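Local coordinates for RNA-binding protein RO60 (Deinococcus radiodurans, PDB 2NVO) that binds several small RNAs that accumulate during recovery from ultraviolet irradiation and contributes to the resistance of the bacterium to that irradiation, at residues E300-D304 with A346-A350; Q184-R189 with L204-V208; R119-W123 with L152-V157; P417-T421 with Q431-S435. All blocks are in the same frame, centred on the assembly; numbering follows the deposited sequence.

Three contacts belong to the horseshoe of HEAT-like helical repeats, the TROVE domain, and the fourth to the VWFA-like domain that closes the ring. Along the chain the order is contact 3, contact 2, contact 1, contact 4, with none overlapping another. Contacts 3 and 2 are neighbours in one part of the horseshoe, with centres about 18 Å apart and nearest atoms about 4 Å apart. Contact 1, between helices 292-302 and 341-354, lies about 44 Å from contact 2, centre to centre. The centre of contact 4 is about 27 Å from that of contact 1, but about 59 and 56 Å from those of contacts 2 and 3. Together they sample both parts of the ring whose central cavity binds single-stranded RNA.

Contact 1: residues E300-D304 with A346-A350; sequences ERLTD and ALEEA
The end of helix 292-302 packs against the middle of helix 341-354. Residues 300-302 are helical, and Thr-303 leaves helical geometry (phi/psi -114/15). Asp-304 then takes the N-cap position of the next helix, its OD2 accepting a weak hydrogen bond from N of Ala-306. Residues 346-350 are helical throughout. The CA atoms of Thr-303 and Ala-350 are 5.2 Å apart.

Leu-302 is in the mt rotamer and points toward the partner helix. Its CD1 lies 3.9 Å from CD2 of Leu-347, also mt, and 4.4 Å from CB of Ala-346. The small Ala-350 allows close approach: its CB is 3.3 Å from O of Leu-302, which is buried without a partner.

Thr-303 has chi1 p. OG1 hydrogen-bonds back to O of Ile-299 in the preceding helix, and CG2 is directed across the gap. CG2 is 3.5 Å from O of Ala-346 and 3.7 Å from CD of Glu-349. Glu-349 is extended (chi1 and chi2 t). A water donates to its OE2 (3.2 Å) and to O of Thr-303 (3.0 Å).

Leu-302 and Leu-347 also touch helix 271-283. This is mainly apolar helix-end to helix packing, with one bridging water, in the TROVE domain of HEAT-like repeats.

Contact 2: residues Q184-R189 with L204-V208; sequences QADALR and LKFMV
Leu-188 projects from helix 184-191 onto Leu-204, Met-207 and Val-208 of helix 198-209. Its rotamer is mt. CD1 lies 3.5 Å from CB of Met-207 and 3.7 Å from O of Leu-204. CD2 meets CD2 of Leu-204 at 3.9 Å, and CB meets CG2 of Val-208 at 3.5 Å.

Both segments are helical throughout. The axes of the two short segments approach to 9.0 Å at a signed crossing angle of -118°, so their directions are oblique and more antiparallel than parallel. The closest CA atoms are those of Ala-185 and Val-208, 4.6 Å apart. The methyl of Ala-185 permits this approach: its CB is 3.7 Å from O of Met-207.

Met-207 takes the mtp rotamer. It points toward the other helix and brings CE to 3.6 Å from CB of Gln-184. No hydrogen bond crosses between the segments, so the join rests on apolar packing.

Arg-189 lies at the border. Its NE is 3.9 Å from CG1 of Val-208 (chi1 t), while its NH1 forms a salt bridge of 3.6 Å with OD1 of Asp-186, one turn back in the same helix.

Tyr-161 of helix 151-163 touches both Leu-188 and Leu-204, and Ala-173 of helix 166-175 touches Met-207. The segments lie in the region assigned to RNA binding by similarity. The contact itself is a steep helix-helix crossing in the HEAT-like repeats of the TROVE domain.

Contact 3: residues R119-W123 with L152-V157; sequences RKAAW and LTRRGV
This is a knob-into-hole contact between two helices of the TROVE domain, 116-129 and 151-163. Both segments are helical throughout and run nearly parallel. The axes of the two short segments are 10.1 Å apart at closest, with a signed crossing angle of -22°. The nearest CA pairs are Trp-123 with Gly-156 (5.1 Å) and Lys-120 with Leu-152 (6.9 Å).

Trp-123 is the knob, with chi1 m and chi2 109°. Its ring sits among Leu-152, Thr-153, Gly-156 and Val-157. CE3 is 3.4 Å from CA of Gly-156, where any CB would clash. The near-parallel course is consistent with equivalent helices of successive HEAT-like repeats stacking along the horseshoe.

CA of Thr-153 lies over the ring face, a CH-pi contact 4.0 Å from the six-membered ring centroid. CZ3 of Trp-123 meets CG2 of Val-157 at 3.7 Å. Leu-152 (mt) reaches across, its CD1 3.4 Å from CG of Lys-120 and 3.9 Å from CB of Arg-119. A water donates to O of Trp-123 (2.8 Å) and O of Gly-156 (2.7 Å).

Contact 4: residues P417-T421 with Q431-S435; sequences PLGIT and QKAQS
In the VWFA-like domain, the loop after edge strand 415-417 packs on the end of helix 426-432. Pro-417 ends the strand. Leu-418 turns (phi/psi -94/-17) and points toward the helix end, with chi1 -96° and chi2 23°, both between wells. Its CG is 3.3 Å from O of Lys-432, and its CD2 is 4.3 Å from CB of Ala-433. The CA atoms of Leu-418 and Lys-432 are 5.8 Å apart.

Gly-419 follows with positive phi (71/24). The backbone of Ile-420 is extended (-76/136), and its mt side chain rests CG1 3.7 Å from CB of Lys-432. N of Thr-421 hydrogen-bonds to OD2 of Asp-424.

In the second segment the helix ends at Lys-432. The side chain of Ala-433 is about 12 Å from the bound calcium of the MIDAS-like motif.

A water donates to O of Leu-418 (2.9 Å) and O of Lys-432 (2.7 Å). Lys-432 is stretched out, mttt; its NZ forms a salt bridge with OD1 of Asp-424 and donates to O of Gly-419 at 3.1 Å.

Contact 1: residues E300-D304 with A346-A350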
loop_
_atom_site.group_PDB
_atom_site.type_symbol
_atom_site.label_atom_id
_atom_site.label_comp_id
_atom_site.label_asym_id
_atom_site.label_seq_id
_atom_site.Cartn_x
_atom_site.Cartn_y
_atom_site.Cartn_z
ATOM N N GLU A 300 -7.368 -5.300 24.211
ATOM C CA GLU A 300 -6.384 -6.383 24.267
ATOM C C GLU A 300 -5.855 -6.780 22.886
ATOM O O GLU A 300 -4.677 -7.082 22.724
ATOM C CB GLU A 300 -6.958 -7.614 24.996
ATOM C CG GLU A 300 -7.291 -7.355 26.459
ATOM C CD GLU A 300 -6.093 -6.856 27.261
ATOM O OE1 GLU A 300 -4.954 -7.245 26.931
ATOM O OE2 GLU A 300 -6.284 -6.076 28.220
ATOM N N ARG A 301 -6.720 -6.798 21.892
ATOM C CA ARG A 301 -6.260 -7.111 20.545
ATOM C C ARG A 301 -5.385 -5.992 19.960
ATOM O O ARG A 301 -4.400 -6.262 19.291
ATOM C CB ARG A 301 -7.452 -7.393 19.635
ATOM C CG ARG A 301 -8.338 -8.510 20.162
ATOM C CD ARG A 301 -9.591 -8.634 19.341
ATOM N NE ARG A 301 -9.251 -8.867 17.943
ATOM C CZ ARG A 301 -10.124 -9.260 17.025
ATOM N NH1 ARG A 301 -11.389 -9.480 17.365
ATOM N NH2 ARG A 301 -9.730 -9.440 15.776
ATOM N N LEU A 302 -5.760 -4.745 20.228
ATOM C CA LEU A 302 -5.082 -3.585 19.657
ATOM C C LEU A 302 -3.663 -3.429 20.185
ATOM O O LEU A 302 -2.801 -2.849 19.521
ATOM C CB LEU A 302 -5.874 -2.313 19.970
ATOM C CG LEU A 302 -7.204 -2.178 19.236
ATOM C CD1 LEU A 302 -7.916 -0.905 19.664
ATOM C CD2 LEU A 302 -6.936 -2.203 17.739
ATOM N N THR A 303 -3.427 -3.932 21.393
ATOM C CA THR A 303 -2.137 -3.766 22.045
ATOM C C THR A 303 -1.407 -5.095 22.225
ATOM O O THR A 303 -0.456 -5.178 22.985
ATOM C CB THR A 303 -2.278 -3.109 23.424
ATOM O OG1 THR A 303 -3.153 -3.895 24.246
ATOM C CG2 THR A 303 -2.835 -1.687 23.298
ATOM N N ASP A 304 -1.864 -6.124 21.529
ATOM C CA ASP A 304 -1.216 -7.437 21.580
ATOM C C ASP A 304 0.073 -7.403 20.758
ATOM O O ASP A 304 0.025 -7.315 19.537
ATOM C CB ASP A 304 -2.175 -8.488 21.029
ATOM C CG ASP A 304 -1.626 -9.913 21.137
ATOM O OD1 ASP A 304 -2.390 -10.867 20.911
ATOM O OD2 ASP A 304 -0.440 -10.073 21.441
ATOM N N ALA A 346 -5.802 3.114 23.666
ATOM C CA ALA A 346 -5.078 1.887 23.345
ATOM C C ALA A 346 -4.375 2.034 21.998
ATOM O O ALA A 346 -3.318 1.440 21.745
ATOM C CB ALA A 346 -6.029 0.728 23.307
ATOM N N LEU A 347 -5.000 2.800 21.116
ATOM C CA LEU A 347 -4.417 3.077 19.803
ATOM C C LEU A 347 -3.142 3.912 19.923
ATOM O O LEU A 347 -2.218 3.773 19.118
ATOM C CB LEU A 347 -5.455 3.717 18.891
ATOM C CG LEU A 347 -6.549 2.731 18.469
ATOM C CD1 LEU A 347 -7.710 3.479 17.861
ATOM C CD2 LEU A 347 -6.011 1.706 17.497
ATOM N N GLU A 348 -3.077 4.759 20.942
ATOM C CA GLU A 348 -1.851 5.496 21.215
ATOM C C GLU A 348 -0.761 4.548 21.665
ATOM O O GLU A 348 0.408 4.746 21.345
ATOM C CB GLU A 348 -2.078 6.610 22.242
ATOM C CG GLU A 348 -2.751 7.831 21.642
ATOM C CD GLU A 348 -3.310 8.790 22.678
ATOM O OE1 GLU A 348 -2.589 9.137 23.634
ATOM O OE2 GLU A 348 -4.479 9.207 22.524
ATOM N N GLU A 349 -1.146 3.498 22.391
ATOM C CA GLU A 349 -0.193 2.486 22.810
ATOM C C GLU A 349 0.257 1.610 21.643
ATOM O O GLU A 349 1.430 1.270 21.546
ATOM C CB GLU A 349 -0.771 1.606 23.941
ATOM C CG GLU A 349 0.243 0.603 24.483
ATOM C CD GLU A 349 -0.309 -0.289 25.599
ATOM O OE1 GLU A 349 -1.306 0.097 26.235
ATOM O OE2 GLU A 349 0.269 -1.372 25.836
ATOM N N ALA A 350 -0.678 1.233 20.769
ATOM C CA ALA A 350 -0.353 0.470 19.574
ATOM C C ALA A 350 0.667 1.220 18.707
ATOM O O ALA A 350 1.588 0.621 18.166
ATOM C CB ALA A 350 -1.616 0.154 18.771
HETATM O O HOH W 1 0.768 -4.497 25.591
#

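Contact 2: residues Q184-R189 with L204-V208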
loop_
_atom_site.group_PDB
_atom_site.type_symbol
_atom_site.label_atom_id
_atom_site.label_comp_id
_atom_site.label_asym_id
_atom_site.label_seq_id
_atom_site.Cartn_x
_atom_site.Cartn_y
_atom_site.Cartn_z
ATOM N N GLN A 184 -14.642 -13.258 -14.603
ATOM C CA GLN A 184 -14.138 -14.636 -14.659
ATOM C C GLN A 184 -14.894 -15.412 -15.737
ATOM O O GLN A 184 -14.306 -16.199 -16.485
ATOM C CB GLN A 184 -14.290 -15.335 -13.300
ATOM C CG GLN A 184 -13.696 -14.557 -12.133
ATOM C CD GLN A 184 -12.188 -14.486 -12.173
ATOM O OE1 GLN A 184 -11.584 -13.586 -11.589
ATOM N NE2 GLN A 184 -11.570 -15.428 -12.863
ATOM N N ALA A 185 -16.201 -15.186 -15.818
ATOM C CA ALA A 185 -17.035 -15.806 -16.846
ATOM C C ALA A 185 -16.510 -15.551 -18.262
ATOM O O ALA A 185 -16.416 -16.482 -19.059
ATOM C CB ALA A 185 -18.475 -15.341 -16.723
ATOM N N ASP A 186 -16.174 -14.296 -18.570
ATOM C CA ASP A 186 -15.598 -13.947 -19.873
ATOM C C ASP A 186 -14.349 -14.766 -20.178
ATOM O O ASP A 186 -14.225 -15.383 -21.241
ATOM C CB ASP A 186 -15.188 -12.474 -19.921
ATOM C CG ASP A 186 -16.359 -11.528 -19.810
ATOM O OD1 ASP A 186 -17.503 -11.945 -20.082
ATOM O OD2 ASP A 186 -16.109 -10.368 -19.443
ATOM N N ALA A 187 -13.404 -14.721 -19.251
ATOM C CA ALA A 187 -12.138 -15.414 -19.417
ATOM C C ALA A 187 -12.350 -16.917 -19.592
ATOM O O ALA A 187 -11.693 -17.549 -20.412
ATOM C CB ALA A 187 -11.229 -15.140 -18.222
ATOM N N LEU A 188 -13.256 -17.482 -18.802
ATOM C CA LEU A 188 -13.505 -18.917 -18.834
ATOM C C LEU A 188 -14.090 -19.353 -20.179
ATOM O O LEU A 188 -13.772 -20.428 -20.685
ATOM C CB LEU A 188 -14.402 -19.335 -17.660
ATOM C CG LEU A 188 -13.731 -19.328 -16.275
ATOM C CD1 LEU A 188 -14.739 -19.542 -15.149
ATOM C CD2 LEU A 188 -12.604 -20.369 -16.202
ATOM N N ARG A 189 -14.930 -18.505 -20.765
ATOM C CA ARG A 189 -15.560 -18.802 -22.051
ATOM C C ARG A 189 -14.558 -18.765 -23.196
ATOM O O ARG A 189 -14.745 -19.418 -24.215
ATOM C CB ARG A 189 -16.688 -17.805 -22.337
ATOM C CG ARG A 189 -17.842 -17.884 -21.361
ATOM C CD ARG A 189 -19.051 -17.091 -21.854
ATOM N NE ARG A 189 -20.071 -17.042 -20.817
ATOM C CZ ARG A 189 -20.247 -16.007 -20.004
ATOM N NH1 ARG A 189 -19.488 -14.921 -20.139
ATOM N NH2 ARG A 189 -21.195 -16.052 -19.071
ATOM N N LEU A 204 -15.678 -24.263 -11.785
ATOM C CA LEU A 204 -15.432 -23.542 -13.025
ATOM C C LEU A 204 -16.758 -23.387 -13.753
ATOM O O LEU A 204 -17.094 -22.298 -14.232
ATOM C CB LEU A 204 -14.401 -24.281 -13.884
ATOM C CG LEU A 204 -12.966 -24.251 -13.343
ATOM C CD1 LEU A 204 -12.006 -25.044 -14.225
ATOM C CD2 LEU A 204 -12.471 -22.826 -13.194
ATOM N N LYS A 205 -17.525 -24.474 -13.807
ATOM C CA LYS A 205 -18.846 -24.430 -14.415
ATOM C C LYS A 205 -19.740 -23.412 -13.708
ATOM O O LYS A 205 -20.478 -22.674 -14.357
ATOM C CB LYS A 205 -19.509 -25.807 -14.398
ATOM C CG LYS A 205 -20.760 -25.887 -15.276
ATOM C CD LYS A 205 -21.535 -27.171 -15.026
ATOM C CE LYS A 205 -22.805 -27.238 -15.871
ATOM N NZ LYS A 205 -22.527 -27.605 -17.293
ATOM N N PHE A 206 -19.675 -23.376 -12.380
ATOM C CA PHE A 206 -20.494 -22.434 -11.624
ATOM C C PHE A 206 -20.098 -20.996 -11.929
ATOM O O PHE A 206 -20.951 -20.111 -12.001
ATOM C CB PHE A 206 -20.392 -22.684 -10.120
ATOM C CG PHE A 206 -20.954 -21.563 -9.289
ATOM C CD1 PHE A 206 -22.307 -21.511 -8.998
ATOM C CD2 PHE A 206 -20.136 -20.551 -8.822
ATOM C CE1 PHE A 206 -22.831 -20.474 -8.245
ATOM C CE2 PHE A 206 -20.655 -19.511 -8.072
ATOM C CZ PHE A 206 -22.004 -19.475 -7.783
ATOM N N MET A 207 -18.800 -20.771 -12.092
ATOM C CA MET A 207 -18.274 -19.439 -12.365
ATOM C C MET A 207 -18.755 -18.911 -13.708
ATOM O O MET A 207 -18.767 -17.703 -13.941
ATOM C CB MET A 207 -16.745 -19.441 -12.304
ATOM C CG MET A 207 -16.197 -19.583 -10.890
ATOM S SD MET A 207 -14.405 -19.841 -10.768
ATOM C CE MET A 207 -13.765 -18.247 -11.280
ATOM N N VAL A 208 -19.158 -19.826 -14.582
ATOM C CA VAL A 208 -19.693 -19.450 -15.882
ATOM C C VAL A 208 -21.219 -19.347 -15.884
ATOM O O VAL A 208 -21.769 -18.398 -16.427
ATOM C CB VAL A 208 -19.219 -20.410 -16.997
ATOM C CG1 VAL A 208 -19.863 -20.052 -18.316
ATOM C CG2 VAL A 208 -17.710 -20.361 -17.122
#

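Contact 3: residues R119-W123 with L152-V157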
loop_
_atom_site.group_PDB
_atom_site.type_symbol
_atom_site.label_atom_id
_atom_site.label_comp_id
_atom_site.label_asym_id
_atom_site.label_seq_id
_atom_site.Cartn_x
_atom_site.Cartn_y
_atom_site.Cartn_z
ATOM N N ARG A 119 7.398 -15.032 -24.987
ATOM C CA ARG A 119 5.952 -14.959 -24.825
ATOM C C ARG A 119 5.445 -16.131 -23.994
ATOM O O ARG A 119 4.535 -15.984 -23.183
ATOM C CB ARG A 119 5.250 -14.938 -26.186
ATOM C CG ARG A 119 5.532 -13.697 -27.016
ATOM C CD ARG A 119 4.565 -13.574 -28.194
ATOM N NE ARG A 119 4.596 -14.751 -29.064
ATOM C CZ ARG A 119 5.230 -14.810 -30.233
ATOM N NH1 ARG A 119 5.890 -13.754 -30.695
ATOM N NH2 ARG A 119 5.197 -15.928 -30.949
ATOM N N LYS A 120 6.042 -17.298 -24.198
ATOM C CA LYS A 120 5.599 -18.510 -23.525
ATOM C C LYS A 120 5.989 -18.507 -22.051
ATOM O O LYS A 120 5.218 -18.939 -21.189
ATOM C CB LYS A 120 6.165 -19.756 -24.231
ATOM C CG LYS A 120 5.420 -20.138 -25.512
ATOM C CD LYS A 120 5.894 -21.479 -26.093
ATOM C CE LYS A 120 7.245 -21.356 -26.798
ATOM N NZ LYS A 120 7.888 -22.683 -26.995
ATOM N N ALA A 121 7.196 -18.027 -21.773
ATOM C CA ALA A 121 7.696 -17.941 -20.406
ATOM C C ALA A 121 6.880 -16.935 -19.587
ATOM O O ALA A 121 6.608 -17.158 -18.405
ATOM C CB ALA A 121 9.171 -17.571 -20.404
ATOM N N ALA A 122 6.488 -15.833 -20.221
ATOM C CA ALA A 122 5.613 -14.861 -19.569
ATOM C C ALA A 122 4.301 -15.528 -19.167
ATOM O O ALA A 122 3.897 -15.471 -18.009
ATOM C CB ALA A 122 5.368 -13.672 -20.472
ATOM N N TRP A 123 3.650 -16.187 -20.120
ATOM C CA TRP A 123 2.439 -16.942 -19.815
ATOM C C TRP A 123 2.630 -17.936 -18.679
ATOM O O TRP A 123 1.788 -18.018 -17.784
ATOM C CB TRP A 123 1.905 -17.646 -21.058
ATOM C CG TRP A 123 1.216 -16.719 -22.006
ATOM C CD1 TRP A 123 1.666 -16.305 -23.230
ATOM C CD2 TRP A 123 -0.045 -16.074 -21.802
ATOM N NE1 TRP A 123 0.753 -15.451 -23.805
ATOM C CE2 TRP A 123 -0.306 -15.292 -22.945
ATOM C CE3 TRP A 123 -0.985 -16.091 -20.767
ATOM C CZ2 TRP A 123 -1.464 -14.535 -23.084
ATOM C CZ3 TRP A 123 -2.136 -15.337 -20.909
ATOM C CH2 TRP A 123 -2.363 -14.570 -22.054
ATOM N N LEU A 152 -1.437 -19.596 -27.521
ATOM C CA LEU A 152 -0.679 -19.265 -26.319
ATOM C C LEU A 152 -1.575 -18.588 -25.293
ATOM O O LEU A 152 -1.475 -18.863 -24.098
ATOM C CB LEU A 152 0.504 -18.352 -26.636
ATOM C CG LEU A 152 1.811 -19.033 -27.035
ATOM C CD1 LEU A 152 2.971 -18.122 -26.697
ATOM C CD2 LEU A 152 1.964 -20.381 -26.330
ATOM N N THR A 153 -2.452 -17.707 -25.772
ATOM C CA THR A 153 -3.358 -16.978 -24.895
ATOM C C THR A 153 -4.411 -17.885 -24.254
ATOM O O THR A 153 -4.579 -17.876 -23.038
ATOM C CB THR A 153 -4.027 -15.795 -25.620
ATOM O OG1 THR A 153 -3.018 -14.865 -26.039
ATOM C CG2 THR A 153 -5.007 -15.083 -24.684
ATOM N N ARG A 154 -5.120 -18.669 -25.064
ATOM C CA ARG A 154 -6.104 -19.595 -24.511
ATOM C C ARG A 154 -5.466 -20.488 -23.456
ATOM O O ARG A 154 -5.927 -20.546 -22.319
ATOM C CB ARG A 154 -6.744 -20.449 -25.608
ATOM C CG ARG A 154 -7.780 -19.712 -26.420
ATOM C CD ARG A 154 -8.162 -20.483 -27.675
ATOM N NE ARG A 154 -7.053 -20.560 -28.623
ATOM C CZ ARG A 154 -7.044 -21.337 -29.704
ATOM N NH1 ARG A 154 -8.088 -22.115 -29.972
ATOM N NH2 ARG A 154 -5.989 -21.338 -30.512
ATOM N N ARG A 155 -4.395 -21.178 -23.843
ATOM C CA ARG A 155 -3.673 -22.051 -22.925
ATOM C C ARG A 155 -3.163 -21.310 -21.688
ATOM O O ARG A 155 -3.365 -21.760 -20.567
ATOM C CB ARG A 155 -2.507 -22.755 -23.638
ATOM C CG ARG A 155 -2.929 -23.987 -24.431
ATOM C CD ARG A 155 -3.832 -24.876 -23.583
ATOM N NE ARG A 155 -3.355 -24.953 -22.204
ATOM C CZ ARG A 155 -4.088 -25.374 -21.176
ATOM N NH1 ARG A 155 -3.573 -25.396 -19.953
ATOM N NH2 ARG A 155 -5.340 -25.766 -21.369
ATOM N N GLY A 156 -2.509 -20.174 -21.900
ATOM C CA GLY A 156 -1.955 -19.394 -20.801
ATOM C C GLY A 156 -2.973 -18.971 -19.757
ATOM O O GLY A 156 -2.717 -19.056 -18.563
ATOM N N VAL A 157 -4.136 -18.509 -20.204
ATOM C CA VAL A 157 -5.206 -18.160 -19.281
ATOM C C VAL A 157 -5.799 -19.419 -18.641
ATOM O O VAL A 157 -6.001 -19.476 -17.421
ATOM C CB VAL A 157 -6.310 -17.339 -19.978
ATOM C CG1 VAL A 157 -7.454 -17.046 -19.014
ATOM C CG2 VAL A 157 -5.736 -16.042 -20.552
HETATM O O HOH W 2 -0.301 -19.813 -17.559
#

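Contact 4: residues P417-T421 with Q431-S435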
loop_
_atom_site.group_PDB
_atom_site.type_symbol
_atom_site.label_atom_id
_atom_site.label_comp_id
_atom_site.label_asym_id
_atom_site.label_seq_id
_atom_site.Cartn_x
_atom_site.Cartn_y
_atom_site.Cartn_z
ATOM N N PRO A 417 18.801 22.556 14.295
ATOM C CA PRO A 417 18.303 21.319 14.888
ATOM C C PRO A 417 16.983 21.583 15.573
ATOM O O PRO A 417 16.784 22.682 16.108
ATOM C CB PRO A 417 19.365 20.978 15.938
ATOM C CG PRO A 417 20.578 21.723 15.528
ATOM C CD PRO A 417 20.076 22.979 14.899
ATOM N N LEU A 418 16.090 20.599 15.547
ATOM C CA LEU A 418 14.789 20.749 16.187
ATOM C C LEU A 418 14.860 20.186 17.599
ATOM O O LEU A 418 14.020 20.478 18.443
ATOM C CB LEU A 418 13.692 20.037 15.372
ATOM C CG LEU A 418 12.850 20.843 14.375
ATOM C CD1 LEU A 418 13.516 22.125 13.880
ATOM C CD2 LEU A 418 12.314 19.994 13.205
ATOM N N GLY A 419 15.884 19.384 17.861
ATOM C CA GLY A 419 16.064 18.817 19.186
ATOM C C GLY A 419 15.031 17.762 19.527
ATOM O O GLY A 419 14.756 17.503 20.696
ATOM N N ILE A 420 14.441 17.145 18.507
ATOM C CA ILE A 420 13.574 16.005 18.740
ATOM C C ILE A 420 14.417 14.778 19.053
ATOM O O ILE A 420 15.404 14.510 18.382
ATOM C CB ILE A 420 12.681 15.700 17.531
ATOM C CG1 ILE A 420 11.780 16.901 17.240
ATOM C CG2 ILE A 420 11.836 14.466 17.798
ATOM C CD1 ILE A 420 11.316 16.974 15.809
ATOM N N THR A 421 14.015 14.020 20.067
ATOM C CA THR A 421 14.748 12.806 20.431
ATOM C C THR A 421 13.802 11.629 20.556
ATOM O O THR A 421 12.570 11.804 20.535
ATOM C CB THR A 421 15.510 12.989 21.764
ATOM O OG1 THR A 421 14.604 12.827 22.856
ATOM C CG2 THR A 421 16.139 14.371 21.826
ATOM N N GLN A 431 5.351 19.919 18.345
ATOM C CA GLN A 431 5.623 21.292 18.770
ATOM C C GLN A 431 7.044 21.750 18.438
ATOM O O GLN A 431 7.249 22.889 18.022
ATOM C CB GLN A 431 5.343 21.466 20.265
ATOM C CG GLN A 431 3.870 21.342 20.635
ATOM C CD GLN A 431 3.655 21.120 22.127
ATOM O OE1 GLN A 431 2.532 21.233 22.625
ATOM N NE2 GLN A 431 4.736 20.788 22.849
ATOM N N LYS A 432 8.023 20.861 18.607
ATOM C CA LYS A 432 9.391 21.181 18.216
ATOM C C LYS A 432 9.503 21.418 16.725
ATOM O O LYS A 432 10.433 22.067 16.276
ATOM C CB LYS A 432 10.364 20.071 18.652
ATOM C CG LYS A 432 10.599 20.056 20.157
ATOM C CD LYS A 432 11.512 18.890 20.592
ATOM C CE LYS A 432 11.715 18.911 22.115
ATOM N NZ LYS A 432 12.278 17.628 22.573
ATOM N N ALA A 433 8.535 20.896 15.964
ATOM C CA ALA A 433 8.506 21.035 14.517
ATOM C C ALA A 433 7.553 22.152 14.063
ATOM O O ALA A 433 6.973 22.081 12.988
ATOM C CB ALA A 433 8.089 19.727 13.883
ATOM N N GLN A 434 7.395 23.165 14.902
ATOM C CA GLN A 434 6.604 24.345 14.557
ATOM C C GLN A 434 7.352 25.578 15.039
ATOM O O GLN A 434 7.824 25.641 16.172
ATOM C CB GLN A 434 5.186 24.268 15.160
ATOM C CG GLN A 434 4.206 23.484 14.261
ATOM C CD GLN A 434 4.040 24.155 12.901
ATOM O OE1 GLN A 434 4.460 23.634 11.847
ATOM N NE2 GLN A 434 3.461 25.337 12.921
ATOM N N SER A 435 7.508 26.539 14.151
ATOM C CA SER A 435 8.230 27.739 14.488
ATOM C C SER A 435 7.545 28.906 13.802
ATOM O O SER A 435 7.413 28.924 12.581
ATOM C CB SER A 435 9.691 27.611 14.049
ATOM O OG SER A 435 10.358 28.850 14.158
HETATM O O HOH W 3 12.662 22.891 17.650
#